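PDB 4GT6: cell surface protein from Faecalibacterium prausnitzii A2-165, which is of unknown function but, as an extracellular protein whose piece studied here is built of BspA-type leucine-rich repeats, probably binds other proteins. Local coordinates for residues 236-239 with 240-244. Numbering follows the deposited sequence.
Sequences IRYP and SQRED
Arg242 and Tyr238, four residues apart, cross with their side chains at about a right angle, while guanidinium and ring planes are only 12° apart. CD of Arg242 comes up obliquely near the hydroxyl end of the ring, 3.4 Å from Tyr238 OH, and Tyr238 CE2 sits over one face of the guanidinium. With CG anti to the backbone N (chi1 -176°) and the chain extended to NE, the long methylene arm of Arg242 passes the phenol; it also runs beside Pro239, Arg242 CB lying 4.1 Å from Pro239 CG. Arg242 NE then meets Asp244 OD2 in a salt bridge of 2.9 Å, in the guanidinium plane but on the anti side of Asp244 OD2, tilted out of the carboxylate plane, and NH1 bonds to Asp221 O. Shortening Arg242 to an alanine is likely to leave the Asp244 carboxylate without its charged mate and to open a gap beside the Tyr238 hydroxyl. The phenol adds a polar end to an aromatic that stacks on Phe261: Tyr238 OH lies 2.6 Å from a water oxygen that bridges to the carbonyls of Arg242 and Asp244. Pro239, whose CD packs on one ring face of Tyr238, begins a type I turn closed by Arg242 N to Pro239 O (3.0 Å). Arg237, bent at chi2 and chi3, grips Tyr238 O side-on with NE (2.9 Å) and NH2 (3.1 Å), while NH1 forms a salt bridge with Asp262; arginine's several N-H groups suit this buried place. Ile236 and Arg237, both facing Leu224, form a classic beta bulge, and the turn lies in the loop linking strand 233-237 to strand 246-248 of the leucine-rich repeat solenoid.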
# COMPACT_ATOMS: atom_id res chain seq x y z
N ILE A 236 -7.11 -10.41 7.07
CA ILE A 236 -6.18 -9.47 6.46
C ILE A 236 -6.63 -8.00 6.57
O ILE A 236 -5.76 -7.13 6.63
CB ILE A 236 -5.80 -9.89 5.02
CG1 ILE A 236 -6.96 -9.75 4.02
CG2 ILE A 236 -5.12 -11.34 4.98
CD1 ILE A 236 -6.53 -10.02 2.57
N ARG A 237 -7.96 -7.71 6.64
CA ARG A 237 -8.38 -6.31 6.76
C ARG A 237 -9.73 -6.18 7.49
O ARG A 237 -10.77 -6.60 6.98
CB ARG A 237 -8.47 -5.62 5.37
CG ARG A 237 -8.87 -4.15 5.40
CD ARG A 237 -7.73 -3.24 5.89
NE ARG A 237 -7.84 -2.97 7.33
CZ ARG A 237 -6.98 -2.21 8.02
NH1 ARG A 237 -5.90 -1.71 7.42
NH2 ARG A 237 -7.20 -1.95 9.30
N TYR A 238 -9.67 -5.58 8.68
CA TYR A 238 -10.84 -5.19 9.45
C TYR A 238 -11.07 -3.70 9.12
O TYR A 238 -10.10 -2.94 9.19
CB TYR A 238 -10.62 -5.43 10.95
CG TYR A 238 -11.83 -5.09 11.79
CD1 TYR A 238 -12.03 -3.79 12.27
CD2 TYR A 238 -12.74 -6.07 12.16
CE1 TYR A 238 -13.15 -3.47 13.04
CE2 TYR A 238 -13.85 -5.77 12.97
CZ TYR A 238 -14.04 -4.47 13.40
OH TYR A 238 -15.13 -4.17 14.18
N PRO A 239 -12.29 -3.26 8.75
CA PRO A 239 -12.46 -1.86 8.31
C PRO A 239 -12.27 -0.88 9.47
O PRO A 239 -12.93 -1.02 10.49
CB PRO A 239 -13.88 -1.81 7.71
CG PRO A 239 -14.51 -3.12 7.98
CD PRO A 239 -13.54 -4.05 8.65
N SER A 240 -11.31 0.05 9.34
CA SER A 240 -10.95 0.98 10.42
C SER A 240 -12.12 1.85 10.91
O SER A 240 -12.13 2.24 12.07
CB SER A 240 -9.81 1.89 9.99
OG SER A 240 -8.61 1.13 9.88
N GLN A 241 -13.08 2.15 10.03
CA GLN A 241 -14.22 2.98 10.40
C GLN A 241 -15.44 2.16 10.86
O GLN A 241 -16.48 2.75 11.17
CB GLN A 241 -14.59 3.94 9.25
CG GLN A 241 -13.51 5.02 9.04
CD GLN A 241 -13.37 5.94 10.23
OE1 GLN A 241 -14.35 6.36 10.84
NE2 GLN A 241 -12.16 6.28 10.58
N ARG A 242 -15.30 0.83 10.99
CA ARG A 242 -16.40 -0.01 11.50
C ARG A 242 -16.72 0.42 12.94
O ARG A 242 -15.82 0.46 13.80
CB ARG A 242 -16.02 -1.48 11.40
CG ARG A 242 -17.13 -2.39 11.83
CD ARG A 242 -16.84 -3.77 11.32
NE ARG A 242 -17.79 -4.72 11.90
CZ ARG A 242 -17.89 -5.97 11.49
NH1 ARG A 242 -17.10 -6.42 10.53
NH2 ARG A 242 -18.79 -6.78 12.02
N GLU A 243 -17.98 0.74 13.22
CA GLU A 243 -18.36 1.33 14.51
C GLU A 243 -18.61 0.37 15.68
O GLU A 243 -18.77 0.83 16.81
CB GLU A 243 -19.58 2.24 14.32
CG GLU A 243 -19.25 3.43 13.43
CD GLU A 243 -20.32 4.49 13.27
OE1 GLU A 243 -21.20 4.59 14.15
OE2 GLU A 243 -20.21 5.28 12.31
N ASP A 244 -18.63 -0.95 15.45
CA ASP A 244 -18.90 -1.90 16.54
C ASP A 244 -17.86 -1.81 17.66
O ASP A 244 -16.67 -1.90 17.38
CB ASP A 244 -18.95 -3.34 16.01
CG ASP A 244 -19.99 -3.48 14.92
OD1 ASP A 244 -21.19 -3.52 15.24
OD2 ASP A 244 -19.61 -3.38 13.74
O HOH W 1 -15.11 -1.76 15.23